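Local coordinates for esterase (Xanthomonas oryzae pv. oryzae, PDB 3H2G), which hydrolyses ester bonds as a secreted-lipase-like alpha/beta-hydrolase that degrades rice cell walls during infection by this bacterial pathogen, at residues R4-R18 with A40-I54. Sequence-based numbering, arbitrary orientation.
Sequences RGTLLTSNFLTSYTR and AKCNVRVAEFTYATI
The guanidinium of Arg-45 lies flat on one face of the Phe-12 ring: the planes are 15° apart and CZ sits over the ring face, displaced toward its rim, a cation-pi stack whose very close spacing is doubtful. An extended chain, with CG anti to the backbone N (chi1 -171°), carries the guanidinium across to the ring. Next to Phe-12, but on the other face of the sheet, Asn-11 and Glu-48 run side by side. Asn-11 ND2 donates to Glu-48 OE1 at 3.1 Å, nearly within its own amide plane yet from above the carboxylate plane; Glu-48 OE2 forms a salt bridge with Lys-98. On that same face the hydroxyls Thr-9 OG1 and Thr-50 OG1 are hydrogen-bonded at 2.6 Å.

Strands 7-16 and 43-54 are antiparallel (152° between axes), and 7-16 is the outermost strand at its end of the mixed sheet of an alpha/beta-hydrolase fold. A classic beta bulge lies within the pairing: Leu-8 N (2.9 Å) and, weakly, Thr-9 N (3.4 Å) both donate to Thr-50 O, and the register shifts by one between Leu-7 and Thr-9.

Beyond the strand pairing, Asn-43 OD1 accepts Arg-18 N at 2.8 Å on an in-plane lone pair, just where helix 18-26 begins with Thr-17 as its N-cap, OG1 bonded to Ala-20 N. At the opposite end, Ile-54 CD1 packs over one face of the Arg-4 guanidinium, 3.5 Å from NH1, while Arg-4 NE forms a salt bridge with Asp-150 of helix 141-162. Backbone bonds from Asn-43, Arg-45, Ala-47 and Phe-49 to strand 60-71 continue the sheet, and Cys-42, just before strand 43-54, is disulfide-bonded to Cys-75.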
ATOM      1  N   ARG A   4      -7.777  19.309   8.012  1.00 14.44           N
ATOM      2  CA  ARG A   4      -7.199  18.005   7.696  1.00 14.03           C
ATOM      3  C   ARG A   4      -6.736  17.294   8.963  1.00 12.72           C
ATOM      4  O   ARG A   4      -6.071  17.891   9.811  1.00 13.61           O
ATOM      5  CB  ARG A   4      -6.007  18.163   6.743  1.00 13.20           C
ATOM      6  CG  ARG A   4      -6.369  18.587   5.329  1.00 11.50           C
ATOM      7  CD  ARG A   4      -5.138  18.605   4.430  1.00 11.77           C
ATOM      8  NE  ARG A   4      -4.431  17.324   4.443  1.00 11.17           N
ATOM      9  CZ  ARG A   4      -3.306  17.083   3.777  1.00 12.33           C
ATOM     10  NH1 ARG A   4      -2.753  18.038   3.039  1.00 13.31           N
ATOM     11  NH2 ARG A   4      -2.725  15.893   3.857  1.00 10.88           N
ATOM     12  N   GLY A   5      -7.092  16.019   9.089  1.00 11.83           N
ATOM     13  CA  GLY A   5      -6.694  15.254  10.256  1.00 10.95           C
ATOM     14  C   GLY A   5      -7.710  15.246  11.386  1.00  9.97           C
ATOM     15  O   GLY A   5      -7.546  14.512  12.363  1.00  9.97           O
ATOM     16  N   THR A   6      -8.755  16.059  11.271  1.00  8.13           N
ATOM     17  CA  THR A   6      -9.781  16.112  12.309  1.00  9.08           C
ATOM     18  C   THR A   6     -10.422  14.741  12.518  1.00  8.84           C
ATOM     19  O   THR A   6     -10.825  14.083  11.556  1.00  8.59           O
ATOM     20  CB  THR A   6     -10.895  17.132  11.958  1.00  9.62           C
ATOM     21  OG1 THR A   6     -10.350  18.457  11.952  1.00 11.85           O
ATOM     22  CG2 THR A   6     -12.026  17.064  12.978  1.00 10.10           C
ATOM     23  N   LEU A   7     -10.509  14.314  13.775  1.00  8.91           N
ATOM     24  CA  LEU A   7     -11.110  13.024  14.115  1.00  9.57           C
ATOM     25  C   LEU A   7     -12.631  13.174  14.169  1.00  9.97           C
ATOM     26  O   LEU A   7     -13.158  13.909  15.008  1.00 10.71           O
ATOM     27  CB  LEU A   7     -10.598  12.543  15.476  1.00  9.31           C
ATOM     28  CG  LEU A   7     -11.130  11.201  15.988  1.00  9.78           C
ATOM     29  CD1 LEU A   7     -10.570  10.064  15.139  1.00  7.10           C
ATOM     30  CD2 LEU A   7     -10.733  11.016  17.443  1.00  9.39           C
ATOM     31  N   LEU A   8     -13.330  12.474  13.279  1.00  7.08           N
ATOM     32  CA  LEU A   8     -14.789  12.540  13.221  1.00  8.19           C
ATOM     33  C   LEU A   8     -15.464  11.518  14.137  1.00  8.63           C
ATOM     34  O   LEU A   8     -16.396  11.853  14.868  1.00  8.55           O
ATOM     35  CB  LEU A   8     -15.251  12.351  11.773  1.00  8.30           C
ATOM     36  CG  LEU A   8     -14.757  13.453  10.829  1.00 10.64           C
ATOM     37  CD1 LEU A   8     -15.126  13.122   9.390  1.00 10.65           C
ATOM     38  CD2 LEU A   8     -15.367  14.785  11.245  1.00 10.82           C
ATOM     39  N   THR A   9     -15.009  10.270  14.079  1.00  7.68           N
ATOM     40  CA  THR A   9     -15.543   9.216  14.938  1.00  7.92           C
ATOM     41  C   THR A   9     -14.422   8.225  15.227  1.00  7.78           C
ATOM     42  O   THR A   9     -13.432   8.160  14.498  1.00  6.17           O
ATOM     43  CB  THR A   9     -16.711   8.432  14.282  1.00  8.49           C
ATOM     44  OG1 THR A   9     -16.206   7.602  13.227  1.00  9.00           O
ATOM     45  CG2 THR A   9     -17.763   9.390  13.715  1.00  8.20           C
ATOM     46  N   SER A  10     -14.575   7.463  16.301  1.00  8.57           N
ATOM     47  CA  SER A  10     -13.590   6.456  16.667  1.00  8.48           C
ATOM     48  C   SER A  10     -14.325   5.390  17.457  1.00  9.87           C
ATOM     49  O   SER A  10     -15.302   5.679  18.152  1.00 10.36           O
ATOM     50  CB  SER A  10     -12.451   7.063  17.496  1.00  8.87           C
ATOM     51  OG  SER A  10     -12.920   7.625  18.706  1.00 11.12           O
ATOM     52  N   ASN A  11     -13.859   4.155  17.346  1.00  8.79           N
ATOM     53  CA  ASN A  11     -14.510   3.053  18.031  1.00  9.87           C
ATOM     54  C   ASN A  11     -13.526   1.916  18.249  1.00 10.93           C
ATOM     55  O   ASN A  11     -12.708   1.616  17.379  1.00 12.12           O
ATOM     56  CB  ASN A  11     -15.690   2.569  17.183  1.00 11.19           C
ATOM     57  CG  ASN A  11     -16.507   1.506  17.872  1.00 11.80           C
ATOM     58  OD1 ASN A  11     -16.996   1.705  18.984  1.00 11.91           O
ATOM     59  ND2 ASN A  11     -16.666   0.365  17.213  1.00 11.27           N
ATOM     60  N   PHE A  12     -13.595   1.290  19.417  1.00 10.29           N
ATOM     61  CA  PHE A  12     -12.711   0.177  19.708  1.00 11.50           C
ATOM     62  C   PHE A  12     -13.488  -1.107  19.462  1.00 11.06           C
ATOM     63  O   PHE A  12     -14.612  -1.266  19.936  1.00 10.92           O
ATOM     64  CB  PHE A  12     -12.197   0.285  21.143  1.00 14.91           C
ATOM     65  CG  PHE A  12     -11.470   1.573  21.408  1.00 18.19           C
ATOM     66  CD1 PHE A  12     -12.167   2.716  21.789  1.00 20.20           C
ATOM     67  CD2 PHE A  12     -10.099   1.667  21.188  1.00 20.26           C
ATOM     68  CE1 PHE A  12     -11.509   3.936  21.944  1.00 21.87           C
ATOM     69  CE2 PHE A  12      -9.431   2.882  21.339  1.00 21.26           C
ATOM     70  CZ  PHE A  12     -10.138   4.019  21.716  1.00 21.42           C
ATOM     71  N   LEU A  13     -12.883  -2.008  18.694  1.00  9.33           N
ATOM     72  CA  LEU A  13     -13.518  -3.266  18.323  1.00 11.34           C
ATOM     73  C   LEU A  13     -13.264  -4.452  19.238  1.00 12.39           C
ATOM     74  O   LEU A  13     -14.205  -5.100  19.694  1.00 13.94           O
ATOM     75  CB  LEU A  13     -13.106  -3.652  16.898  1.00 10.44           C
ATOM     76  CG  LEU A  13     -13.550  -2.702  15.782  1.00 10.22           C
ATOM     77  CD1 LEU A  13     -13.059  -3.226  14.430  1.00 10.03           C
ATOM     78  CD2 LEU A  13     -15.068  -2.595  15.791  1.00 10.58           C
ATOM     79  N   THR A  14     -11.994  -4.745  19.489  1.00 12.39           N
ATOM     80  CA  THR A  14     -11.629  -5.881  20.326  1.00 12.44           C
ATOM     81  C   THR A  14     -10.162  -5.776  20.728  1.00 12.61           C
ATOM     82  O   THR A  14      -9.471  -4.829  20.348  1.00 13.73           O
ATOM     83  CB  THR A  14     -11.844  -7.212  19.558  1.00 13.20           C
ATOM     84  OG1 THR A  14     -11.573  -8.325  20.420  1.00 14.34           O
ATOM     85  CG2 THR A  14     -10.915  -7.282  18.356  1.00 13.67           C
ATOM     86  N   SER A  15      -9.697  -6.742  21.511  1.00 11.20           N
ATOM     87  CA  SER A  15      -8.307  -6.774  21.949  1.00 10.21           C
ATOM     88  C   SER A  15      -7.842  -8.220  21.956  1.00  8.78           C
ATOM     89  O   SER A  15      -8.642  -9.137  22.155  1.00  8.19           O
ATOM     90  CB  SER A  15      -8.161  -6.186  23.359  1.00 11.75           C
ATOM     91  OG  SER A  15      -8.553  -4.826  23.387  1.00 18.25           O
ATOM     92  N   TYR A  16      -6.550  -8.422  21.729  1.00  7.69           N
ATOM     93  CA  TYR A  16      -5.971  -9.761  21.723  1.00  8.69           C
ATOM     94  C   TYR A  16      -4.879  -9.821  22.776  1.00  8.92           C
ATOM     95  O   TYR A  16      -4.084  -8.893  22.901  1.00  9.10           O
ATOM     96  CB  TYR A  16      -5.386 -10.079  20.347  1.00  8.99           C
ATOM     97  CG  TYR A  16      -6.376  -9.841  19.242  1.00  9.53           C
ATOM     98  CD1 TYR A  16      -6.195  -8.803  18.329  1.00 11.76           C
ATOM     99  CD2 TYR A  16      -7.533 -10.613  19.145  1.00 10.54           C
ATOM    100  CE1 TYR A  16      -7.143  -8.537  17.347  1.00 13.65           C
ATOM    101  CE2 TYR A  16      -8.489 -10.355  18.170  1.00 13.49           C
ATOM    102  CZ  TYR A  16      -8.289  -9.316  17.276  1.00 13.30           C
ATOM    103  OH  TYR A  16      -9.245  -9.046  16.325  1.00 16.04           O
ATOM    104  N   THR A  17      -4.846 -10.912  23.532  1.00  9.05           N
ATOM    105  CA  THR A  17      -3.851 -11.071  24.584  1.00  9.17           C
ATOM    106  C   THR A  17      -2.479 -11.418  24.022  1.00  9.38           C
ATOM    107  O   THR A  17      -2.355 -11.935  22.913  1.00  7.51           O
ATOM    108  CB  THR A  17      -4.242 -12.186  25.568  1.00 10.42           C
ATOM    109  OG1 THR A  17      -4.172 -13.451  24.900  1.00  9.63           O
ATOM    110  CG2 THR A  17      -5.655 -11.968  26.092  1.00 10.87           C
ATOM    111  N   ARG A  18      -1.449 -11.130  24.808  1.00  8.74           N
ATOM    112  CA  ARG A  18      -0.085 -11.429  24.411  1.00 10.02           C
ATOM    113  C   ARG A  18       0.057 -12.929  24.152  1.00  9.12           C
ATOM    114  O   ARG A  18       0.672 -13.336  23.169  1.00  6.79           O
ATOM    115  CB  ARG A  18       0.887 -11.006  25.514  1.00 10.27           C
ATOM    116  CG  ARG A  18       2.350 -11.183  25.148  1.00 15.77           C
ATOM    117  CD  ARG A  18       3.279 -10.845  26.311  1.00 19.00           C
ATOM    118  NE  ARG A  18       3.470 -11.969  27.225  1.00 26.61           N
ATOM    119  CZ  ARG A  18       2.581 -12.371  28.129  1.00 29.04           C
ATOM    120  NH1 ARG A  18       1.423 -11.741  28.259  1.00 32.85           N
ATOM    121  NH2 ARG A  18       2.856 -13.411  28.905  1.00 32.83           N
ATOM    122  N   ALA A  40       5.146 -12.862  21.514  1.00 11.82           N
ATOM    123  CA  ALA A  40       4.614 -11.508  21.585  1.00 11.45           C
ATOM    124  C   ALA A  40       5.000 -10.902  22.923  1.00 10.76           C
ATOM    125  O   ALA A  40       5.213 -11.621  23.899  1.00 10.28           O
ATOM    126  CB  ALA A  40       3.091 -11.532  21.446  1.00 10.58           C
ATOM    127  N   LYS A  41       5.110  -9.581  22.971  1.00 11.48           N
ATOM    128  CA  LYS A  41       5.445  -8.929  24.228  1.00 12.51           C
ATOM    129  C   LYS A  41       4.307  -8.024  24.674  1.00  9.64           C
ATOM    130  O   LYS A  41       4.269  -7.592  25.823  1.00  8.91           O
ATOM    131  CB  LYS A  41       6.729  -8.103  24.099  1.00 16.94           C
ATOM    132  CG  LYS A  41       6.610  -6.879  23.214  1.00 22.42           C
ATOM    133  CD  LYS A  41       7.556  -5.771  23.676  1.00 27.20           C
ATOM    134  CE  LYS A  41       8.998  -6.246  23.740  1.00 30.17           C
ATOM    135  NZ  LYS A  41       9.909  -5.166  24.218  1.00 34.77           N
ATOM    136  N   CYS A  42       3.365  -7.768  23.769  1.00  7.09           N
ATOM    137  CA  CYS A  42       2.244  -6.872  24.055  1.00  7.44           C
ATOM    138  C   CYS A  42       0.862  -7.423  23.736  1.00  7.58           C
ATOM    139  O   CYS A  42       0.703  -8.263  22.845  1.00  6.11           O
ATOM    140  CB  CYS A  42       2.402  -5.580  23.242  1.00  7.46           C
ATOM    141  SG  CYS A  42       4.037  -4.798  23.354  1.00  9.29           S
ATOM    142  N   ASN A  43      -0.138  -6.938  24.471  1.00  7.43           N
ATOM    143  CA  ASN A  43      -1.523  -7.293  24.187  1.00  6.76           C
ATOM    144  C   ASN A  43      -1.784  -6.262  23.085  1.00  6.79           C
ATOM    145  O   ASN A  43      -1.074  -5.255  23.010  1.00  5.33           O
ATOM    146  CB  ASN A  43      -2.457  -6.991  25.371  1.00  9.27           C
ATOM    147  CG  ASN A  43      -2.123  -7.790  26.620  1.00 11.17           C
ATOM    148  OD1 ASN A  43      -1.895  -8.998  26.564  1.00 10.60           O
ATOM    149  ND2 ASN A  43      -2.121  -7.113  27.766  1.00 13.37           N
ATOM    150  N   VAL A  44      -2.777  -6.489  22.234  1.00  6.60           N
ATOM    151  CA  VAL A  44      -3.053  -5.534  21.164  1.00  6.70           C
ATOM    152  C   VAL A  44      -4.523  -5.145  21.096  1.00  7.76           C
ATOM    153  O   VAL A  44      -5.397  -6.005  21.020  1.00  7.74           O
ATOM    154  CB  VAL A  44      -2.636  -6.099  19.785  1.00  5.10           C
ATOM    155  CG1 VAL A  44      -2.960  -5.092  18.687  1.00  5.02           C
ATOM    156  CG2 VAL A  44      -1.149  -6.422  19.783  1.00  5.30           C
ATOM    157  N   ARG A  45      -4.782  -3.842  21.122  1.00  6.78           N
ATOM    158  CA  ARG A  45      -6.147  -3.336  21.044  1.00  8.37           C
ATOM    159  C   ARG A  45      -6.405  -2.863  19.621  1.00  8.31           C
ATOM    160  O   ARG A  45      -5.561  -2.191  19.022  1.00  7.59           O
ATOM    161  CB  ARG A  45      -6.340  -2.170  22.015  1.00  9.14           C
ATOM    162  CG  ARG A  45      -7.787  -1.721  22.161  1.00 13.75           C
ATOM    163  CD  ARG A  45      -7.904  -0.550  23.122  1.00 17.74           C
ATOM    164  NE  ARG A  45      -9.289  -0.305  23.512  1.00 21.00           N
ATOM    165  CZ  ARG A  45      -9.701   0.777  24.165  1.00 23.86           C
ATOM    166  NH1 ARG A  45      -8.831   1.721  24.501  1.00 24.98           N
ATOM    167  NH2 ARG A  45     -10.982   0.913  24.484  1.00 24.57           N
ATOM    168  N   VAL A  46      -7.565  -3.223  19.079  1.00  6.90           N
ATOM    169  CA  VAL A  46      -7.934  -2.831  17.728  1.00  8.32           C
ATOM    170  C   VAL A  46      -8.986  -1.730  17.753  1.00  8.32           C
ATOM    171  O   VAL A  46     -10.045  -1.880  18.363  1.00  7.95           O
ATOM    172  CB  VAL A  46      -8.500  -4.025  16.929  1.00  8.42           C
ATOM    173  CG1 VAL A  46      -8.828  -3.592  15.503  1.00  7.23           C
ATOM    174  CG2 VAL A  46      -7.496  -5.164  16.925  1.00  9.55           C
ATOM    175  N   ALA A  47      -8.682  -0.621  17.091  1.00  8.62           N
ATOM    176  CA  ALA A  47      -9.602   0.503  17.024  1.00  8.41           C
ATOM    177  C   ALA A  47      -9.799   0.926  15.577  1.00  8.75           C
ATOM    178  O   ALA A  47      -8.971   0.637  14.712  1.00  7.06           O
ATOM    179  CB  ALA A  47      -9.065   1.676  17.844  1.00  9.61           C
ATOM    180  N   GLU A  48     -10.918   1.594  15.318  1.00  9.27           N
ATOM    181  CA  GLU A  48     -11.231   2.084  13.987  1.00  9.01           C
ATOM    182  C   GLU A  48     -11.595   3.549  14.153  1.00  8.15           C
ATOM    183  O   GLU A  48     -11.913   3.994  15.259  1.00  8.40           O
ATOM    184  CB  GLU A  48     -12.409   1.308  13.388  1.00  8.90           C
ATOM    185  CG  GLU A  48     -13.709   1.449  14.165  1.00  9.68           C
ATOM    186  CD  GLU A  48     -14.801   0.536  13.647  1.00 12.08           C
ATOM    187  OE1 GLU A  48     -15.921   0.584  14.196  1.00 10.41           O
ATOM    188  OE2 GLU A  48     -14.542  -0.231  12.695  1.00 10.85           O
ATOM    189  N   PHE A  49     -11.543   4.304  13.065  1.00  8.42           N
ATOM    190  CA  PHE A  49     -11.871   5.716  13.146  1.00  6.80           C
ATOM    191  C   PHE A  49     -12.107   6.321  11.769  1.00  7.57           C
ATOM    192  O   PHE A  49     -11.724   5.744  10.750  1.00  5.25           O
ATOM    193  CB  PHE A  49     -10.745   6.464  13.883  1.00  7.40           C
ATOM    194  CG  PHE A  49      -9.414   6.433  13.171  1.00  6.83           C
ATOM    195  CD1 PHE A  49      -9.068   7.436  12.268  1.00  6.87           C
ATOM    196  CD2 PHE A  49      -8.515   5.392  13.392  1.00  7.37           C
ATOM    197  CE1 PHE A  49      -7.840   7.400  11.592  1.00  7.96           C
ATOM    198  CE2 PHE A  49      -7.283   5.345  12.721  1.00  4.94           C
ATOM    199  CZ  PHE A  49      -6.948   6.350  11.821  1.00  7.44           C
ATOM    200  N   THR A  50     -12.773   7.472  11.743  1.00  6.49           N
ATOM    201  CA  THR A  50     -13.024   8.178  10.491  1.00  5.89           C
ATOM    202  C   THR A  50     -12.468   9.576  10.697  1.00  6.46           C
ATOM    203  O   THR A  50     -12.424  10.075  11.825  1.00  6.03           O
ATOM    204  CB  THR A  50     -14.527   8.251  10.148  1.00  7.06           C
ATOM    205  OG1 THR A  50     -15.229   8.957  11.177  1.00  5.43           O
ATOM    206  CG2 THR A  50     -15.100   6.846  10.011  1.00  7.14           C
ATOM    207  N   TYR A  51     -12.031  10.209   9.617  1.00  5.51           N
ATOM    208  CA  TYR A  51     -11.442  11.534   9.738  1.00  5.86           C
ATOM    209  C   TYR A  51     -11.605  12.390   8.496  1.00  5.50           C
ATOM    210  O   TYR A  51     -11.968  11.903   7.425  1.00  5.38           O
ATOM    211  CB  TYR A  51      -9.950  11.399  10.060  1.00  5.28           C
ATOM    212  CG  TYR A  51      -9.176  10.611   9.016  1.00  5.82           C
ATOM    213  CD1 TYR A  51      -9.227   9.214   8.982  1.00  6.72           C
ATOM    214  CD2 TYR A  51      -8.411  11.265   8.050  1.00  6.53           C
ATOM    215  CE1 TYR A  51      -8.532   8.487   8.004  1.00  6.09           C
ATOM    216  CE2 TYR A  51      -7.715  10.550   7.067  1.00  6.23           C
ATOM    217  CZ  TYR A  51      -7.780   9.163   7.051  1.00  7.27           C
ATOM    218  OH  TYR A  51      -7.089   8.457   6.088  1.00  6.70           O
ATOM    219  N   ALA A  52     -11.330  13.678   8.659  1.00  5.63           N
ATOM    220  CA  ALA A  52     -11.416  14.628   7.568  1.00  6.54           C
ATOM    221  C   ALA A  52     -10.072  14.642   6.847  1.00  6.97           C
ATOM    222  O   ALA A  52      -9.018  14.600   7.480  1.00  7.43           O
ATOM    223  CB  ALA A  52     -11.736  16.021   8.113  1.00  6.38           C
ATOM    224  N   THR A  53     -10.116  14.697   5.521  1.00  7.08           N
ATOM    225  CA  THR A  53      -8.897  14.734   4.724  1.00  6.92           C
ATOM    226  C   THR A  53      -9.210  15.472   3.427  1.00  7.40           C
ATOM    227  O   THR A  53     -10.204  16.198   3.356  1.00  7.00           O
ATOM    228  CB  THR A  53      -8.384  13.300   4.437  1.00  6.24           C
ATOM    229  OG1 THR A  53      -7.109  13.368   3.786  1.00  7.38           O
ATOM    230  CG2 THR A  53      -9.372  12.535   3.564  1.00  6.61           C
ATOM    231  N   ILE A  54      -8.374  15.307   2.406  1.00  6.41           N
ATOM    232  CA  ILE A  54      -8.611  15.989   1.138  1.00  6.33           C
ATOM    233  C   ILE A  54      -8.701  15.048  -0.050  1.00  7.04           C
ATOM    234  O   ILE A  54      -8.167  13.937  -0.022  1.00  6.42           O
ATOM    235  CB  ILE A  54      -7.501  17.020   0.823  1.00  7.02           C
ATOM    236  CG1 ILE A  54      -6.127  16.356   0.943  1.00  5.89           C
ATOM    237  CG2 ILE A  54      -7.629  18.227   1.748  1.00  7.86           C
ATOM    238  CD1 ILE A  54      -4.978  17.210   0.435  1.00  8.04           C
TER
HETATM  239  O   HOH W   1       0.364  -8.813  28.297  1.00 11.05           O